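Local coordinates for putative branched chain amino acid ABC transporter, periplasmic amino acid-binding protein (Brucella ovis, PDB 4XFK) that serves as the periplasmic binding component of an ABC amino-acid transport system, probably binding branched-chain amino acids, at residues I81-S86 with L111-G116; Q93-V98 with K126-H131; V145-K150 with K181-E186; G153-R158 with T215-N220; E308-V313 with T323-A328. The protein carries 1 engineered substitution. All blocks are in the same frame, centred on the assembly; numbering follows the deposited sequence.

Contact 1 (I81-S86 with L111-G116). With NA (sodium ion), chain D.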
# COMPACT_ATOMS: atom_id res chain seq x y z
N ILE A 81 -0.69 18.29 -7.59
CA ILE A 81 -0.38 16.97 -7.06
C ILE A 81 -1.65 16.13 -7.02
O ILE A 81 -2.71 16.62 -6.60
CB ILE A 81 0.21 17.06 -5.63
CG1 ILE A 81 1.40 18.02 -5.61
CG2 ILE A 81 0.60 15.67 -5.12
CD1 ILE A 81 2.15 18.02 -4.32
N ILE A 82 -1.53 14.89 -7.48
CA ILE A 82 -2.60 13.90 -7.44
C ILE A 82 -2.18 12.80 -6.47
O ILE A 82 -1.06 12.29 -6.58
CB ILE A 82 -2.80 13.24 -8.82
CG1 ILE A 82 -3.07 14.30 -9.91
CG2 ILE A 82 -3.89 12.17 -8.77
CD1 ILE A 82 -4.35 15.08 -9.71
N VAL A 83 -3.06 12.42 -5.57
CA VAL A 83 -2.81 11.33 -4.63
C VAL A 83 -3.89 10.25 -4.79
O VAL A 83 -5.08 10.56 -4.89
CB VAL A 83 -2.84 11.85 -3.19
CG1 VAL A 83 -2.85 10.72 -2.21
CG2 VAL A 83 -1.66 12.80 -2.95
N GLN A 84 -3.45 8.99 -4.80
CA GLN A 84 -4.35 7.85 -4.95
C GLN A 84 -3.60 6.60 -4.50
O GLN A 84 -2.37 6.58 -4.52
CB GLN A 84 -4.81 7.73 -6.41
CG GLN A 84 -5.76 6.56 -6.70
CD GLN A 84 -5.02 5.28 -7.08
OE1 GLN A 84 -3.80 5.27 -7.25
NE2 GLN A 84 -5.77 4.18 -7.20
N GLY A 85 -4.33 5.56 -4.09
CA GLY A 85 -3.67 4.31 -3.76
C GLY A 85 -4.50 3.03 -3.70
O GLY A 85 -3.93 1.96 -3.51
N SER A 86 -5.82 3.10 -3.87
CA SER A 86 -6.62 1.90 -3.59
C SER A 86 -6.68 0.85 -4.69
O SER A 86 -7.10 -0.27 -4.43
CB SER A 86 -8.05 2.27 -3.16
OG SER A 86 -8.74 2.90 -4.22
N LEU A 111 2.51 16.19 -10.22
CA LEU A 111 3.05 15.04 -9.51
C LEU A 111 1.98 14.03 -9.16
O LEU A 111 0.88 14.41 -8.77
CB LEU A 111 3.72 15.48 -8.21
CG LEU A 111 5.12 16.06 -8.28
CD1 LEU A 111 5.42 16.85 -7.02
CD2 LEU A 111 6.12 14.92 -8.46
N TYR A 112 2.31 12.75 -9.28
CA TYR A 112 1.43 11.69 -8.80
C TYR A 112 2.12 11.02 -7.61
O TYR A 112 3.14 10.34 -7.76
CB TYR A 112 1.11 10.70 -9.93
CG TYR A 112 0.38 9.43 -9.52
CD1 TYR A 112 -0.50 9.42 -8.43
CD2 TYR A 112 0.58 8.25 -10.23
CE1 TYR A 112 -1.15 8.24 -8.07
CE2 TYR A 112 -0.06 7.09 -9.87
CZ TYR A 112 -0.92 7.09 -8.80
OH TYR A 112 -1.53 5.91 -8.47
N LEU A 113 1.58 11.26 -6.42
CA LEU A 113 2.03 10.56 -5.22
C LEU A 113 1.17 9.32 -5.03
O LEU A 113 0.00 9.40 -4.65
CB LEU A 113 1.94 11.46 -3.99
CG LEU A 113 2.60 12.83 -4.11
CD1 LEU A 113 2.48 13.56 -2.78
CD2 LEU A 113 4.06 12.72 -4.53
N ASN A 114 1.77 8.19 -5.34
CA ASN A 114 1.11 6.90 -5.24
C ASN A 114 1.30 6.37 -3.83
O ASN A 114 2.40 5.97 -3.45
CB ASN A 114 1.71 5.99 -6.31
CG ASN A 114 1.32 4.55 -6.15
OD1 ASN A 114 0.51 4.19 -5.29
ND2 ASN A 114 1.90 3.68 -6.98
N LEU A 115 0.23 6.39 -3.05
CA LEU A 115 0.34 6.02 -1.65
C LEU A 115 -0.02 4.57 -1.37
O LEU A 115 -0.07 4.17 -0.20
CB LEU A 115 -0.53 6.94 -0.77
CG LEU A 115 -0.15 8.43 -0.75
CD1 LEU A 115 -1.03 9.17 0.24
CD2 LEU A 115 1.31 8.64 -0.40
N GLY A 116 -0.26 3.77 -2.41
CA GLY A 116 -0.59 2.38 -2.14
C GLY A 116 -1.01 1.48 -3.28
O GLY A 116 -1.52 0.39 -3.01
NA NA D . -3.57 0.22 -2.04
O HOH W 1 -5.55 -0.78 -2.13
O HOH W 2 -2.70 -1.51 -0.87
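Tyr112 OH donates a hydrogen bond to Gln84 OE1 at 2.7 Å. The hydroxyl lies 22° out of the plane of the Gln84 amide. CG of Gln84 is anti to its backbone N (chi1 180°); the bend at chi2 (-89°) then sets CD on the tyrosine's side. Gln84 NE2 is held by Ser87 O. The backbones of strands 81-84 and 111-114 pair in parallel. Ile82 N bonds Leu111 O at 2.8 Å, and Leu113 N bonds Ile82 O at the same length. The next bond, Gln84 N to Leu113 O, is weak. Leu115 N to Gln84 O restores the pairing at 3.0 Å. Beyond the strands, Asn114 OD1 accepts from Gly116 N in an Asx turn and also takes Ala117 N. Gly85 O and Gly116 O stand 2.9 Å apart because both bind the sodium ion, each at 2.3 Å. Tyr31 and two waters complete the site. One face of the sheet carries Ile82, Gln84, Tyr112 and Asn114, with Asn114 CB over the Tyr112 ring toward its rim. On the other face Ile81 CG2 meets Leu113 CG, and Val83 CG1 presses on Leu115 CD1 at a tight 3.4 Å. Helix 296-312 covers this apolar side. The arrangement is a beta-alpha-beta crossover through helix 88-104, with a sodium site at the carboxyl ends of two parallel strands.

Contact 2 (Q93-V98 with K126-H131)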
# COMPACT_ATOMS: atom_id res chain seq x y z
N GLN A 93 -3.90 3.94 -15.01
CA GLN A 93 -4.49 5.01 -15.79
C GLN A 93 -3.98 6.38 -15.34
O GLN A 93 -3.59 7.21 -16.17
CB GLN A 93 -6.02 4.96 -15.68
CG GLN A 93 -6.72 5.90 -16.62
CD GLN A 93 -6.51 5.52 -18.07
OE1 GLN A 93 -6.57 4.34 -18.43
NE2 GLN A 93 -6.27 6.51 -18.91
N ILE A 94 -4.01 6.63 -14.03
CA ILE A 94 -3.58 7.92 -13.51
C ILE A 94 -2.13 8.21 -13.91
O ILE A 94 -1.82 9.30 -14.40
CB ILE A 94 -3.72 8.01 -11.97
CG1 ILE A 94 -5.20 8.02 -11.57
CG2 ILE A 94 -3.03 9.27 -11.42
CD1 ILE A 94 -5.42 8.06 -10.08
N THR A 95 -1.26 7.23 -13.72
CA THR A 95 0.15 7.48 -13.98
C THR A 95 0.41 7.82 -15.45
O THR A 95 1.21 8.71 -15.74
CB THR A 95 1.05 6.34 -13.47
OG1 THR A 95 2.33 6.89 -13.15
CG2 THR A 95 1.22 5.21 -14.49
N GLU A 96 -0.31 7.16 -16.35
CA GLU A 96 -0.12 7.41 -17.78
C GLU A 96 -0.70 8.76 -18.19
O GLU A 96 -0.08 9.50 -18.96
CB GLU A 96 -0.72 6.28 -18.62
CG GLU A 96 0.16 5.05 -18.69
CD GLU A 96 1.55 5.36 -19.20
OE1 GLU A 96 1.68 5.94 -20.30
OE2 GLU A 96 2.53 5.04 -18.49
N ASP A 97 -1.88 9.09 -17.66
CA ASP A 97 -2.48 10.38 -17.96
C ASP A 97 -1.62 11.54 -17.45
O ASP A 97 -1.47 12.56 -18.13
CB ASP A 97 -3.90 10.48 -17.40
CG ASP A 97 -4.88 9.59 -18.14
OD1 ASP A 97 -4.53 9.10 -19.24
OD2 ASP A 97 -5.99 9.36 -17.62
N VAL A 98 -1.04 11.37 -16.26
CA VAL A 98 -0.14 12.39 -15.72
C VAL A 98 1.14 12.50 -16.56
O VAL A 98 1.58 13.60 -16.90
CB VAL A 98 0.19 12.13 -14.23
CG1 VAL A 98 1.35 13.02 -13.79
CG2 VAL A 98 -1.06 12.37 -13.38
N LYS A 126 6.20 1.31 -16.39
CA LYS A 126 5.48 2.59 -16.39
C LYS A 126 6.14 3.64 -15.50
O LYS A 126 5.55 4.69 -15.25
CB LYS A 126 4.02 2.40 -15.96
CG LYS A 126 3.14 1.76 -17.02
CD LYS A 126 1.67 1.86 -16.64
CE LYS A 126 0.77 1.39 -17.78
NZ LYS A 126 1.11 0.00 -18.19
N CYS A 127 7.34 3.37 -15.02
CA CYS A 127 8.11 4.31 -14.21
C CYS A 127 8.31 5.64 -14.95
O CYS A 127 8.66 5.63 -16.13
CB CYS A 127 9.47 3.68 -13.89
SG CYS A 127 10.68 4.75 -13.13
N HIS A 128 8.11 6.76 -14.26
CA HIS A 128 8.48 8.06 -14.81
C HIS A 128 8.77 9.02 -13.67
O HIS A 128 8.47 8.73 -12.50
CB HIS A 128 7.44 8.62 -15.78
CG HIS A 128 6.10 8.88 -15.16
ND1 HIS A 128 5.71 10.12 -14.70
CD2 HIS A 128 5.06 8.04 -14.91
CE1 HIS A 128 4.48 10.04 -14.21
NE2 HIS A 128 4.07 8.79 -14.33
N PHE A 129 9.38 10.15 -14.01
CA PHE A 129 9.95 11.04 -13.01
C PHE A 129 8.90 11.64 -12.07
O PHE A 129 9.19 11.91 -10.92
CB PHE A 129 10.76 12.14 -13.69
CG PHE A 129 11.43 13.08 -12.73
CD1 PHE A 129 12.60 12.73 -12.08
CD2 PHE A 129 10.89 14.33 -12.49
CE1 PHE A 129 13.21 13.61 -11.20
CE2 PHE A 129 11.50 15.22 -11.62
CZ PHE A 129 12.66 14.85 -10.97
N TYR A 130 7.68 11.84 -12.56
CA TYR A 130 6.67 12.54 -11.77
C TYR A 130 5.71 11.60 -11.03
O TYR A 130 4.73 12.05 -10.46
CB TYR A 130 5.94 13.59 -12.62
CG TYR A 130 6.85 14.74 -13.02
CD1 TYR A 130 7.07 15.80 -12.15
CD2 TYR A 130 7.52 14.73 -14.24
CE1 TYR A 130 7.93 16.85 -12.50
CE2 TYR A 130 8.38 15.77 -14.59
CZ TYR A 130 8.58 16.82 -13.73
OH TYR A 130 9.43 17.84 -14.09
N HIS A 131 6.02 10.31 -11.06
CA HIS A 131 5.38 9.34 -10.18
C HIS A 131 6.34 8.95 -9.06
O HIS A 131 7.54 8.72 -9.30
CB HIS A 131 4.95 8.09 -10.96
CG HIS A 131 4.67 6.88 -10.09
ND1 HIS A 131 5.64 5.95 -9.81
CD2 HIS A 131 3.55 6.47 -9.45
CE1 HIS A 131 5.14 5.01 -9.01
NE2 HIS A 131 3.87 5.30 -8.79
O HOH W 3 4.23 5.02 -12.83
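The His128 ring turns its edge to Thr95 and one face to His131. His131 CB sits 3.5 Å above that face, offset toward the rim. At the edge, near the ring plane, Thr95 OG1 accepts a hydrogen bond from His128 NE2 at 2.8 Å, 17° out of the plane. Thr95 CB and Lys126 O also lie near the ring plane, Lys126 O beside CD2. Val98 CG1 approaches His128 CE1 obliquely at 4.3 Å. Over one face of the His131 ring lies a water, offset toward the rim. This water accepts from Thr95 OG1 and donates to Lys126 O at 2.8 Å. The threonine hydroxyl is therefore fixed twice: it receives the histidine N-H and gives its own proton to the water. His131 CB also touches Thr95 OG1, at 3.6 Å.

Farther out, Lys126 and Glu96 cross at about a right angle. Their contact runs through the aliphatic part of the lysine, with Glu96 OE2 3.6 Å from Lys126 CG. The charged ends have other partners: Lys126 NZ forms a salt bridge with Glu121, and Glu96 OE1 with Arg99. Thr95 CG2 rests beside Lys126 CD.

Residues 128-131 make a type I beta turn that leads into strand 131-133, the edge strand of the five-stranded parallel sheet. The contact joins this turn and the loop before it to helix 88-104. Helix 63-76 packs against the same helix through Ile94, and Tyr112 of strand 111-114 touches Thr95 and meets the His131 ring.

Contact 3 (V145-K150 with K181-E186)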
# COMPACT_ATOMS: atom_id res chain seq x y z
N VAL A 145 7.03 -11.56 3.29
CA VAL A 145 6.13 -12.44 4.03
C VAL A 145 6.66 -13.87 4.05
O VAL A 145 6.66 -14.54 5.09
CB VAL A 145 4.65 -12.36 3.56
CG1 VAL A 145 4.40 -13.15 2.27
CG2 VAL A 145 3.72 -12.81 4.66
N ALA A 146 7.16 -14.34 2.90
CA ALA A 146 7.65 -15.71 2.81
C ALA A 146 8.96 -15.88 3.58
O ALA A 146 9.14 -16.84 4.33
CB ALA A 146 7.82 -16.11 1.35
N GLN A 147 9.89 -14.94 3.40
CA GLN A 147 11.17 -15.02 4.10
C GLN A 147 10.99 -14.93 5.62
O GLN A 147 11.68 -15.63 6.36
CB GLN A 147 12.14 -13.95 3.61
CG GLN A 147 13.53 -14.09 4.19
CD GLN A 147 14.22 -15.34 3.71
OE1 GLN A 147 14.20 -15.66 2.52
NE2 GLN A 147 14.83 -16.07 4.64
N GLY A 148 10.09 -14.07 6.07
CA GLY A 148 9.80 -13.95 7.49
C GLY A 148 9.28 -15.25 8.07
O GLY A 148 9.74 -15.70 9.12
N MET A 149 8.34 -15.88 7.38
CA MET A 149 7.85 -17.19 7.79
C MET A 149 8.97 -18.23 7.83
O MET A 149 9.07 -19.02 8.77
CB MET A 149 6.72 -17.65 6.87
CG MET A 149 5.49 -16.78 7.00
SD MET A 149 4.19 -17.21 5.84
CE MET A 149 3.65 -18.78 6.53
N LYS A 150 9.84 -18.21 6.81
CA LYS A 150 10.99 -19.11 6.77
C LYS A 150 11.92 -18.89 7.97
O LYS A 150 12.35 -19.85 8.61
CB LYS A 150 11.75 -18.93 5.46
CG LYS A 150 12.97 -19.84 5.33
CD LYS A 150 13.61 -19.65 3.96
CE LYS A 150 14.80 -20.56 3.76
NZ LYS A 150 15.23 -20.55 2.33
N LYS A 181 11.66 -21.43 -5.55
CA LYS A 181 12.88 -22.23 -5.54
C LYS A 181 13.85 -21.80 -4.44
O LYS A 181 14.35 -22.64 -3.69
CB LYS A 181 13.57 -22.15 -6.91
N GLU A 182 14.10 -20.50 -4.34
CA GLU A 182 15.04 -19.98 -3.36
C GLU A 182 14.51 -20.03 -1.92
O GLU A 182 15.20 -20.48 -1.00
CB GLU A 182 15.43 -18.54 -3.70
CG GLU A 182 16.27 -17.87 -2.63
CD GLU A 182 16.67 -16.46 -3.01
OE1 GLU A 182 16.43 -16.06 -4.17
OE2 GLU A 182 17.22 -15.74 -2.14
N ILE A 183 13.28 -19.57 -1.72
CA ILE A 183 12.75 -19.53 -0.37
C ILE A 183 12.38 -20.93 0.12
O ILE A 183 12.64 -21.28 1.27
CB ILE A 183 11.60 -18.52 -0.24
CG1 ILE A 183 12.10 -17.15 -0.70
CG2 ILE A 183 11.12 -18.46 1.20
CD1 ILE A 183 11.13 -16.00 -0.45
N GLY A 184 11.80 -21.75 -0.75
CA GLY A 184 11.61 -23.15 -0.40
C GLY A 184 10.20 -23.63 -0.17
O GLY A 184 9.89 -24.23 0.86
N TYR A 185 9.35 -23.40 -1.15
CA TYR A 185 8.04 -24.02 -1.15
C TYR A 185 7.74 -24.43 -2.58
O TYR A 185 8.33 -23.90 -3.53
CB TYR A 185 6.97 -23.06 -0.61
CG TYR A 185 7.02 -21.68 -1.24
CD1 TYR A 185 6.36 -21.42 -2.43
CD2 TYR A 185 7.73 -20.64 -0.65
CE1 TYR A 185 6.40 -20.18 -3.03
CE2 TYR A 185 7.78 -19.38 -1.23
CZ TYR A 185 7.12 -19.16 -2.42
OH TYR A 185 7.17 -17.92 -3.00
N GLU A 186 6.86 -25.41 -2.73
CA GLU A 186 6.35 -25.75 -4.04
C GLU A 186 4.97 -25.14 -4.19
O GLU A 186 4.12 -25.30 -3.31
CB GLU A 186 6.27 -27.27 -4.20
CG GLU A 186 5.74 -27.71 -5.56
CD GLU A 186 5.51 -29.21 -5.65
OE1 GLU A 186 6.16 -29.97 -4.90
OE2 GLU A 186 4.68 -29.61 -6.49
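Ile183 lies over the side of helix 138-152 and overlaps Ala146, its CD1 3.8 Å from Ala146 CB. Its CG2 is anti to the backbone N and reaches Lys150 CD at 3.9 Å. Its CG1 passes Gln147 OE1 at 4.1 Å, while Gln147 NE2 is held by Asp151 within its own helix. Tyr185 adds ring atom CE2, obliquely, at 4.2 Å from Ala146 CB. The hydroxyl of Tyr185 bonds back to Val176 O.

The polar part is one lysine. Lys150 runs out fully extended, with CG anti to the backbone N (chi1 -180°), and crosses Ile183 obliquely. Its NZ donates to Ile183 O at 2.9 Å, from 37° above the carbonyl plane. Glu182 O is 3.3 Å from the same NZ. The carboxylate of Glu182 is too distant for a salt bridge, with OE2 6.9 Å from Lys150 NZ.

The lysine thus does two things: its methylenes pack on isoleucine, and its ammonium bonds a carbonyl near the C-terminal end of the helix. The helix dipole would probably favour a positive charge here.

Contact 4 (G153-R158 with T215-N220)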
# COMPACT_ATOMS: atom_id res chain seq x y z
N GLY A 153 10.44 -20.36 11.00
CA GLY A 153 10.27 -21.80 10.95
C GLY A 153 8.83 -22.24 10.78
O GLY A 153 8.48 -23.38 11.11
N ILE A 154 7.99 -21.36 10.23
CA ILE A 154 6.57 -21.65 10.06
C ILE A 154 6.13 -21.68 8.60
O ILE A 154 4.93 -21.61 8.30
CB ILE A 154 5.68 -20.67 10.85
CG1 ILE A 154 5.87 -19.23 10.36
CG2 ILE A 154 5.97 -20.79 12.34
CD1 ILE A 154 4.85 -18.25 10.92
N LEU A 155 7.09 -21.79 7.69
CA LEU A 155 6.81 -21.96 6.27
C LEU A 155 6.97 -23.43 5.86
O LEU A 155 8.09 -23.94 5.78
CB LEU A 155 7.74 -21.09 5.44
CG LEU A 155 7.52 -21.07 3.93
CD1 LEU A 155 6.22 -20.35 3.58
CD2 LEU A 155 8.71 -20.44 3.22
N GLY A 156 5.86 -24.11 5.60
CA GLY A 156 5.90 -25.49 5.14
C GLY A 156 6.33 -25.60 3.68
O GLY A 156 6.51 -24.59 3.00
N GLU A 157 6.50 -26.82 3.20
CA GLU A 157 7.03 -27.04 1.86
C GLU A 157 6.01 -26.90 0.75
O GLU A 157 6.38 -26.81 -0.42
CB GLU A 157 7.66 -28.43 1.74
CG GLU A 157 8.78 -28.71 2.73
CD GLU A 157 8.27 -29.35 4.01
OE1 GLU A 157 7.07 -29.23 4.30
OE2 GLU A 157 9.09 -29.99 4.71
N ARG A 158 4.72 -26.89 1.10
CA ARG A 158 3.67 -26.88 0.09
C ARG A 158 2.82 -25.63 0.19
O ARG A 158 2.36 -25.26 1.28
CB ARG A 158 2.80 -28.13 0.22
CG ARG A 158 3.51 -29.42 -0.17
CD ARG A 158 2.67 -30.65 0.11
NE ARG A 158 1.49 -30.76 -0.75
CZ ARG A 158 1.49 -31.30 -1.97
NH1 ARG A 158 2.62 -31.77 -2.49
NH2 ARG A 158 0.37 -31.37 -2.67
N THR A 215 0.58 -23.33 3.38
CA THR A 215 0.48 -21.88 3.26
C THR A 215 -0.34 -21.54 2.03
O THR A 215 -0.18 -22.17 0.98
CB THR A 215 1.87 -21.26 3.09
OG1 THR A 215 2.72 -21.71 4.15
CG2 THR A 215 1.81 -19.74 3.10
N VAL A 216 -1.21 -20.55 2.16
CA VAL A 216 -1.95 -20.00 1.03
C VAL A 216 -1.51 -18.55 0.83
O VAL A 216 -1.84 -17.69 1.64
CB VAL A 216 -3.47 -20.05 1.25
CG1 VAL A 216 -4.19 -19.47 0.03
CG2 VAL A 216 -3.91 -21.49 1.54
N PHE A 217 -0.75 -18.28 -0.23
CA PHE A 217 -0.34 -16.92 -0.53
C PHE A 217 -1.46 -16.19 -1.26
O PHE A 217 -1.98 -16.70 -2.25
CB PHE A 217 0.90 -16.91 -1.41
CG PHE A 217 2.16 -17.37 -0.72
CD1 PHE A 217 2.81 -16.55 0.19
CD2 PHE A 217 2.70 -18.62 -1.00
CE1 PHE A 217 3.97 -16.97 0.82
CE2 PHE A 217 3.86 -19.04 -0.38
CZ PHE A 217 4.49 -18.21 0.53
N THR A 218 -1.80 -14.99 -0.79
CA THR A 218 -2.81 -14.21 -1.49
C THR A 218 -2.63 -12.71 -1.28
O THR A 218 -2.39 -12.26 -0.15
CB THR A 218 -4.26 -14.63 -1.09
OG1 THR A 218 -5.19 -13.82 -1.82
CG2 THR A 218 -4.52 -14.46 0.40
N GLY A 219 -2.77 -11.97 -2.37
CA GLY A 219 -2.84 -10.51 -2.33
C GLY A 219 -4.26 -9.97 -2.30
O GLY A 219 -4.47 -8.79 -2.53
N ASN A 220 -5.24 -10.83 -2.02
CA ASN A 220 -6.64 -10.40 -2.03
C ASN A 220 -6.92 -9.34 -0.96
O ASN A 220 -6.22 -9.25 0.05
CB ASN A 220 -7.58 -11.59 -1.85
CG ASN A 220 -7.65 -12.47 -3.08
OD1 ASN A 220 -6.85 -12.34 -4.01
ND2 ASN A 220 -8.62 -13.38 -3.09
O HOH W 4 3.35 -22.80 6.36
O HOH W 5 4.23 -23.26 2.28
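Thr215 OG1 is gripped by two waters that tie it to the backbone of residues 154-158. One water donates to Thr215 OG1, a short 2.5 Å, and also to Ile154 O, and it accepts from Gly156 N. The second accepts from Thr215 OG1 at 2.9 Å and donates to Gly156 O and Arg158 O. The setting is the second lobe of the periplasmic binding protein fold, where strand 215-218 runs parallel to strand 158-164. Residues 153-157 are the loop between helix 138-152 and strand 158-164. It begins at Gly153, whose positive phi of 84° belongs to a Schellman motif.

Direct contact is sparse. Thr215 N bonds Arg158 O weakly, at 3.4 Å. The Arg158 guanidinium goes to Asn212 O and Ala211 O instead. Leu155 supplies the apolar part. Its CG is anti to the backbone N (chi1 -176°), and CD1 reaches Thr215 OG1 at 3.8 Å. Leu155 crosses both Thr215 and Phe217 at about a right angle. Met149 of helix 138-152 touches Leu155 and Thr215, and Tyr185 meets the Phe217 ring. On the Phe217 ring, Thr215 CG2 stands 4.0 Å above the centre of one face, while Leu155 CD1 approaches CZ obliquely at 4.1 Å.

Contact 5 (E308-V313 with T323-A328)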
# COMPACT_ATOMS: atom_id res chain seq x y z
N GLU A 308 8.70 16.26 4.55
CA GLU A 308 10.12 16.54 4.72
C GLU A 308 10.69 17.18 3.46
O GLU A 308 11.45 18.14 3.53
CB GLU A 308 10.87 15.27 5.11
CG GLU A 308 12.38 15.40 5.09
CD GLU A 308 12.94 16.26 6.20
OE1 GLU A 308 12.19 16.62 7.14
OE2 GLU A 308 14.15 16.59 6.13
N ALA A 309 10.32 16.64 2.30
CA ALA A 309 10.71 17.23 1.02
C ALA A 309 10.28 18.69 0.92
O ALA A 309 11.06 19.55 0.50
CB ALA A 309 10.11 16.44 -0.13
N LEU A 310 9.05 18.99 1.32
CA LEU A 310 8.55 20.35 1.24
C LEU A 310 9.39 21.30 2.09
O LEU A 310 9.63 22.44 1.69
CB LEU A 310 7.08 20.42 1.68
CG LEU A 310 6.04 19.80 0.75
CD1 LEU A 310 4.63 20.00 1.32
CD2 LEU A 310 6.14 20.37 -0.67
N LYS A 311 9.86 20.83 3.24
CA LYS A 311 10.70 21.64 4.11
C LYS A 311 12.03 21.98 3.44
O LYS A 311 12.68 22.97 3.80
CB LYS A 311 10.99 20.92 5.43
CG LYS A 311 9.78 20.69 6.30
CD LYS A 311 10.17 19.96 7.58
CE LYS A 311 8.94 19.63 8.40
NZ LYS A 311 9.31 18.93 9.66
N ASN A 312 12.45 21.15 2.48
CA ASN A 312 13.77 21.28 1.88
C ASN A 312 13.77 22.01 0.55
O ASN A 312 14.83 22.26 -0.03
CB ASN A 312 14.43 19.91 1.73
CG ASN A 312 14.64 19.23 3.07
OD1 ASN A 312 14.74 19.90 4.10
ND2 ASN A 312 14.71 17.91 3.06
N VAL A 313 12.59 22.35 0.06
CA VAL A 313 12.48 23.13 -1.16
C VAL A 313 13.03 24.53 -0.90
O VAL A 313 12.71 25.14 0.12
CB VAL A 313 11.01 23.20 -1.65
CG1 VAL A 313 10.86 24.22 -2.78
CG2 VAL A 313 10.56 21.81 -2.11
N THR A 323 8.95 20.27 -10.15
CA THR A 323 10.23 19.61 -10.40
C THR A 323 11.12 19.75 -9.17
O THR A 323 11.76 18.79 -8.76
CB THR A 323 10.93 20.16 -11.65
OG1 THR A 323 10.04 20.02 -12.76
CG2 THR A 323 12.22 19.38 -11.93
N ASP A 324 11.14 20.93 -8.57
CA ASP A 324 11.89 21.14 -7.34
C ASP A 324 11.34 20.26 -6.22
O ASP A 324 12.11 19.71 -5.44
CB ASP A 324 11.89 22.62 -6.93
CG ASP A 324 12.68 23.49 -7.89
OD1 ASP A 324 13.56 22.96 -8.59
OD2 ASP A 324 12.41 24.71 -7.92
N ILE A 325 10.02 20.12 -6.14
CA ILE A 325 9.44 19.24 -5.13
C ILE A 325 9.87 17.79 -5.38
O ILE A 325 10.29 17.09 -4.46
CB ILE A 325 7.90 19.36 -5.08
CG1 ILE A 325 7.50 20.75 -4.57
CG2 ILE A 325 7.30 18.26 -4.19
CD1 ILE A 325 6.01 21.06 -4.71
N ALA A 326 9.82 17.36 -6.64
CA ALA A 326 10.23 16.00 -7.00
C ALA A 326 11.67 15.71 -6.60
O ALA A 326 11.98 14.67 -6.02
CB ALA A 326 10.03 15.77 -8.49
N LEU A 327 12.57 16.64 -6.91
CA LEU A 327 13.98 16.47 -6.54
C LEU A 327 14.12 16.43 -5.03
O LEU A 327 14.91 15.65 -4.49
CB LEU A 327 14.84 17.58 -7.14
CG LEU A 327 14.91 17.58 -8.67
CD1 LEU A 327 15.53 18.88 -9.18
CD2 LEU A 327 15.70 16.38 -9.18
N ALA A 328 13.36 17.26 -4.32
CA ALA A 328 13.43 17.24 -2.87
C ALA A 328 12.94 15.89 -2.30
O ALA A 328 13.49 15.41 -1.32
CB ALA A 328 12.63 18.40 -2.27
O HOH W 6 15.11 16.94 0.31
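Val313 has CG1 anti to its backbone N (chi1 170°), which leaves CG2 beside that N and directed at helix 322-331. Ile325 has CG1 beside its own N (chi1 -67°), and Val313 CG2 meets Ile325 CG1 at 4.1 Å. This is helix-helix packing between the end of helix 296-312 and helix 322-331, joined by a short connection. The axes of segments 308-312 and 323-328 approach to 8.4 Å, with 120° between their N-to-C directions.

Two alanines bring the backbones close. Ala328 CB lies 3.4 Å from Ala309 O, and the CB atoms of Ala309 and Ala328 are 3.8 Å apart. The small residues let the helices approach here: CA of Ala309 and CA of Ala328 are 4.7 Å apart. On one flank Leu310 crosses Ile325 obliquely, CD2 touching Ile325 CD1 at 4.1 Å. Val313 CG2 also reaches Ala328 CB and so lies against both Ile325 and Ala328.

No direct hydrogen bond links the two segments. Ile325 continues inward to Leu111 of strand 111-114, and Leu310 packs on Phe48. A water supplies a polar bridge at the margin: it accepts from Asn312 ND2 and donates to Ala328 O at 2.8 Å.

Contacts 1, 2 and 5 lie in one lobe, contacts 3 and 4 in the other, as in the two-lobed periplasmic binding proteins. Contact 2 uses helix 88-104, which connects the two strands of contact 1; their centres are 10 Å apart and their segments alternate along the chain. Contact 5 packs beside the five-stranded sheet, Leu111 meeting Ile325, and joins contact 2 through Tyr130 and Thr323. Contacts 3 and 4 also alternate, their centres 8 Å apart: contact 3 uses helix 138-152 and contact 4 the loop that follows it. The chain then returns to the first lobe for contact 5. Each lobe thus appears to be built from its own sheet and helices.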